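Local coordinates for nucleotide-binding protein, universal stress protein UspA family (Lactobacillus plantarum, PDB 3S3T) that binds ATP and belongs to the universal stress protein family, probably serving in the bacterial response to stress, though its exact role is not established, at residues A[20-25]-A[34-39]; A[40-45]-A[61-66]. All blocks are in the same frame, centred on the assembly; numbering follows the deposited sequence.

Interaction 1. Residues A[20-25]-A[34-39]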
# COMPACT_ATOMS: atom_id res chain seq x y z
N ALA A 20 -2.09 19.23 -13.79
CA ALA A 20 -3.09 18.53 -14.59
C ALA A 20 -4.34 18.15 -13.70
O ALA A 20 -5.50 18.20 -14.14
CB ALA A 20 -2.48 17.32 -15.19
N ALA A 21 -4.07 17.76 -12.45
CA ALA A 21 -5.13 17.54 -11.44
C ALA A 21 -5.97 18.80 -11.20
O ALA A 21 -7.18 18.75 -11.16
CB ALA A 21 -4.47 17.09 -10.09
N PHE A 22 -5.30 19.93 -11.00
CA PHE A 22 -6.00 21.17 -10.80
C PHE A 22 -6.86 21.48 -12.02
O PHE A 22 -8.03 21.86 -11.88
CB PHE A 22 -5.03 22.31 -10.53
CG PHE A 22 -5.69 23.63 -10.53
CD1 PHE A 22 -5.62 24.45 -11.66
CD2 PHE A 22 -6.44 24.04 -9.44
CE1 PHE A 22 -6.27 25.68 -11.68
CE2 PHE A 22 -7.09 25.30 -9.47
CZ PHE A 22 -6.99 26.10 -10.58
N THR A 23 -6.31 21.27 -13.20
CA THR A 23 -7.06 21.57 -14.44
C THR A 23 -8.35 20.79 -14.52
O THR A 23 -9.38 21.36 -14.90
CB THR A 23 -6.19 21.35 -15.68
OG1 THR A 23 -5.09 22.25 -15.59
CG2 THR A 23 -6.98 21.64 -17.00
N GLU A 24 -8.31 19.52 -14.12
CA GLU A 24 -9.51 18.68 -14.08
C GLU A 24 -10.44 19.07 -12.95
O GLU A 24 -11.67 19.02 -13.13
CB GLU A 24 -9.17 17.21 -14.01
CG GLU A 24 -10.36 16.26 -14.05
CD GLU A 24 -11.25 16.47 -15.25
OE1 GLU A 24 -12.43 16.11 -15.16
OE2 GLU A 24 -10.77 17.03 -16.28
N ALA A 25 -9.89 19.48 -11.80
CA ALA A 25 -10.72 19.96 -10.69
C ALA A 25 -11.55 21.17 -11.12
O ALA A 25 -12.73 21.27 -10.77
CB ALA A 25 -9.85 20.30 -9.43
N ALA A 34 -19.56 23.74 -8.14
CA ALA A 34 -19.08 23.49 -6.78
C ALA A 34 -18.08 24.53 -6.35
O ALA A 34 -17.42 25.15 -7.17
CB ALA A 34 -18.50 22.09 -6.68
N ASN A 35 -17.96 24.73 -5.05
CA ASN A 35 -16.86 25.54 -4.55
C ASN A 35 -15.58 24.74 -4.79
O ASN A 35 -15.60 23.49 -4.75
CB ASN A 35 -17.05 25.90 -3.08
CG ASN A 35 -18.33 26.67 -2.81
OD1 ASN A 35 -18.70 27.59 -3.54
ND2 ASN A 35 -19.03 26.27 -1.75
N LEU A 36 -14.49 25.45 -5.08
CA LEU A 36 -13.20 24.83 -5.33
C LEU A 36 -12.14 25.45 -4.43
O LEU A 36 -12.11 26.66 -4.29
CB LEU A 36 -12.82 24.95 -6.82
CG LEU A 36 -11.53 24.27 -7.29
CD1 LEU A 36 -11.54 22.80 -6.97
CD2 LEU A 36 -11.32 24.52 -8.80
N THR A 37 -11.32 24.60 -3.79
CA THR A 37 -10.17 25.06 -3.01
C THR A 37 -8.90 24.35 -3.51
O THR A 37 -8.89 23.12 -3.56
CB THR A 37 -10.35 24.72 -1.53
OG1 THR A 37 -11.48 25.45 -1.03
CG2 THR A 37 -9.07 25.11 -0.70
N ALA A 38 -7.88 25.12 -3.91
CA ALA A 38 -6.51 24.59 -4.17
C ALA A 38 -5.65 24.77 -2.93
O ALA A 38 -5.63 25.85 -2.31
CB ALA A 38 -5.89 25.24 -5.37
N LEU A 39 -4.97 23.69 -2.53
CA LEU A 39 -4.18 23.67 -1.30
C LEU A 39 -2.76 23.23 -1.61
O LEU A 39 -2.57 22.12 -2.09
CB LEU A 39 -4.79 22.71 -0.29
CG LEU A 39 -3.96 22.32 0.96
CD1 LEU A 39 -3.66 23.57 1.91
CD2 LEU A 39 -4.69 21.27 1.71

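Interaction 2. Residues A[40-45]-A[61-66]. With ATP (adenosine-5'-triphosphate), chain I.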
# COMPACT_ATOMS: atom_id res chain seq x y z
N TYR A 40 -1.78 24.09 -1.37
CA TYR A 40 -0.36 23.69 -1.41
C TYR A 40 0.18 23.56 0.00
O TYR A 40 0.10 24.50 0.80
CB TYR A 40 0.46 24.75 -2.16
CG TYR A 40 1.92 24.39 -2.41
CD1 TYR A 40 2.86 24.43 -1.39
CD2 TYR A 40 2.36 24.03 -3.69
CE1 TYR A 40 4.19 24.07 -1.62
CE2 TYR A 40 3.71 23.72 -3.94
CZ TYR A 40 4.59 23.73 -2.93
OH TYR A 40 5.88 23.41 -3.23
N VAL A 41 0.75 22.40 0.33
CA VAL A 41 1.37 22.23 1.63
C VAL A 41 2.89 22.34 1.58
O VAL A 41 3.56 21.56 0.90
CB VAL A 41 0.97 20.90 2.30
CG1 VAL A 41 1.45 20.90 3.80
CG2 VAL A 41 -0.54 20.73 2.27
N VAL A 42 3.43 23.31 2.33
CA VAL A 42 4.88 23.47 2.47
C VAL A 42 5.37 22.47 3.52
O VAL A 42 5.06 22.58 4.73
CB VAL A 42 5.24 24.91 2.92
CG1 VAL A 42 6.73 25.05 3.08
CG2 VAL A 42 4.69 25.97 1.99
N ASP A 43 6.16 21.49 3.10
CA ASP A 43 6.60 20.45 4.02
C ASP A 43 7.64 21.03 4.96
O ASP A 43 8.74 21.37 4.54
CB ASP A 43 7.20 19.27 3.26
CG ASP A 43 7.49 18.07 4.15
OD1 ASP A 43 7.68 18.20 5.37
OD2 ASP A 43 7.50 16.98 3.59
N ASP A 44 7.29 21.11 6.23
CA ASP A 44 8.14 21.69 7.25
C ASP A 44 8.78 20.65 8.17
O ASP A 44 9.21 21.00 9.26
CB ASP A 44 7.35 22.73 8.07
CG ASP A 44 6.24 22.12 8.91
OD1 ASP A 44 6.03 20.88 8.91
OD2 ASP A 44 5.57 22.93 9.61
N SER A 45 8.86 19.39 7.72
CA SER A 45 9.28 18.26 8.59
C SER A 45 10.79 17.99 8.61
O SER A 45 11.26 17.12 9.36
CB SER A 45 8.49 16.99 8.24
OG SER A 45 8.82 16.49 6.95
N ASP A 61 9.92 29.88 3.26
CA ASP A 61 9.32 31.09 2.74
C ASP A 61 9.48 31.26 1.23
O ASP A 61 8.58 31.79 0.59
CB ASP A 61 9.84 32.31 3.47
CG ASP A 61 9.41 32.33 4.93
OD1 ASP A 61 8.53 31.52 5.32
OD2 ASP A 61 9.97 33.14 5.68
N ALA A 62 10.62 30.82 0.67
CA ALA A 62 10.81 30.92 -0.78
C ALA A 62 9.88 29.93 -1.46
O ALA A 62 9.24 30.24 -2.46
CB ALA A 62 12.28 30.66 -1.21
N GLU A 63 9.79 28.73 -0.93
CA GLU A 63 8.89 27.73 -1.53
C GLU A 63 7.44 28.24 -1.51
O GLU A 63 6.71 28.14 -2.52
CB GLU A 63 8.99 26.39 -0.80
CG GLU A 63 7.97 25.37 -1.29
CD GLU A 63 8.16 23.99 -0.64
OE1 GLU A 63 8.99 23.85 0.29
OE2 GLU A 63 7.45 23.05 -1.05
N ALA A 64 7.04 28.75 -0.35
CA ALA A 64 5.72 29.36 -0.14
C ALA A 64 5.45 30.51 -1.14
O ALA A 64 4.37 30.60 -1.69
CB ALA A 64 5.60 29.90 1.32
N ALA A 65 6.45 31.35 -1.38
CA ALA A 65 6.26 32.46 -2.30
C ALA A 65 6.06 31.97 -3.73
O ALA A 65 5.22 32.48 -4.44
CB ALA A 65 7.44 33.48 -2.19
N HIS A 66 6.80 30.95 -4.13
CA HIS A 66 6.62 30.31 -5.43
C HIS A 66 5.22 29.71 -5.57
O HIS A 66 4.57 29.89 -6.58
CB HIS A 66 7.65 29.21 -5.63
CG HIS A 66 7.47 28.44 -6.91
ND1 HIS A 66 7.79 28.97 -8.15
CD2 HIS A 66 6.99 27.20 -7.15
CE1 HIS A 66 7.51 28.09 -9.09
NE2 HIS A 66 7.03 27.00 -8.51
PG ATP I . 6.41 10.26 -3.23
O1G ATP I . 6.28 11.55 -2.46
O2G ATP I . 7.84 9.88 -3.48
O3G ATP I . 5.66 9.06 -2.66
PB ATP I . 5.53 11.76 -5.59
O1B ATP I . 5.85 11.45 -7.03
O2B ATP I . 6.11 12.99 -4.99
O3B ATP I . 5.87 10.45 -4.74
PA ATP I . 2.95 12.35 -4.38
O1A ATP I . 3.68 13.14 -3.34
O2A ATP I . 2.10 11.26 -3.87
O3A ATP I . 3.91 11.76 -5.51
O5' ATP I . 2.04 13.44 -5.20
C5' ATP I . 0.81 13.01 -5.78
C4' ATP I . -0.22 14.15 -5.73
O4' ATP I . -0.35 14.47 -4.35
C3' ATP I . 0.23 15.43 -6.40
O3' ATP I . -0.01 15.44 -7.80
C2' ATP I . -0.56 16.43 -5.60
O2' ATP I . -1.89 16.41 -6.11
C1' ATP I . -0.54 15.86 -4.18
N9 ATP I . 0.53 16.45 -3.38
C8 ATP I . 1.80 15.98 -3.21
N7 ATP I . 2.52 16.80 -2.41
C5 ATP I . 1.70 17.80 -2.08
C6 ATP I . 1.83 19.02 -1.29
N6 ATP I . 3.02 19.28 -0.70
N1 ATP I . 0.74 19.85 -1.17
C2 ATP I . -0.41 19.54 -1.78
N3 ATP I . -0.61 18.47 -2.56
C4 ATP I . 0.40 17.59 -2.72
O HOH W 1 6.16 21.08 0.21
O HOH W 2 9.70 21.60 1.82

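Interaction 1. Residues A[20-25]-A[34-39]
Leu36 reaches from its strand towards the helix and spreads its two methyls between Ala25 and Phe22. With CG anti to the backbone N (chi1 -176°) the branch point is carried towards the helix, and chi2 then sets CD1 against Ala25 and CD2 near Phe22. CD1 meets the single methyl of Ala25 end to end, with Leu36 CD1 and Ala25 CB 3.9 Å apart, while CD2 lies beside a backbone carbonyl, Leu36 CD2 to Ala25 O being 4.1 Å. An alanine suits this place on the helix because its methyl points directly at the strand and takes up little depth, leaving room for the branched leucine.

Phe22 comes in differently. Its bond to CB does not aim at the strand, but with chi1 at 171° the ring swings over until its CE2 corner is the part that touches. The ring stands obliquely to both its partners, with Phe22 CE2 4.3 Å from Ala38 CB and 4.4 Å from Leu36 CD2. The segment axes come within 10.1 Å, and the long aromatic side chain reaches across to where the small Ala38 leaves room for its corner. Helix 16-32 and strand 35-43 are the last two members of a right-handed beta-alpha-beta unit that starts with strand 7-11, and the two segments run nearly antiparallel, at 169°. Val10 of the first strand touches both Phe22 and Ala25, and Ile8 touches Leu36. No hydrogen bond crosses between the segments, and all four touching residues are buried. On the same face of the sheet, Phe22 also packs on Phe77 and Val78 of helix 53-78 and makes a cation-pi contact with Arg74, while Ala38 touches Met71 there.

Interaction 2. Residues A[40-45]-A[61-66]
Tyr40 sets its phenol against the extended side chain of Glu63, crossing it at about a right angle. Tyr40 OH donates to Glu63 OE2 over 2.7 Å; the oxygen lies in the plane of the ring at its edge and accepts through its anti lone pair, while the carboxylate plane is turned 87° from the ring. With CG anti to the backbone N (chi1 174°) and an extended chain beyond, Glu63 is long enough to carry its acid from the helix to the strand. Val42 fits alongside: CG1 lies 3.8 Å from Glu63 OE1, and CG2 rests on the helix at 4.1 Å from Ala64 CB, where a small methyl admits the branched valine. Two waters extend the grip. One donates to Glu63 OE2 and to Val41 O while accepting from Asp43 N; the other links Glu63 OE1 to Asp43 O. The backbone of Val41 in turn holds adenine, with Val41 N 3.0 Å from ATP N1 and ATP N6 2.8 Å from Val41 O. An alanine in place of Glu63 would probably leave the Tyr40 hydroxyl without its acceptor and the two waters less firmly held. Both carboxylate oxygens thus have polar partners within a buried contact, which is likely to stabilise a negative charge there, one water away from the carbonyl that recognises adenine.

In the fold
Interactions 1 and 2 follow one another along strand 35-43, their centres 19 Å apart on opposite sides of the chain's centre. In interaction 1 the strand meets helix 16-32, which precedes it; in interaction 2 its later part meets helix 53-78, which follows it. That second helix lies on the same face of the sheet and also reaches back to the first contact. The ATP pocket draws on both: Leu39 at the end of 34-39 touches the nucleotide, and Tyr40 and Val41 begin the next segment. The side chain of Phe22 stays about 8 Å from ATP, whereas in 40-45 the backbone of Val41 hydrogen-bonds the adenine directly.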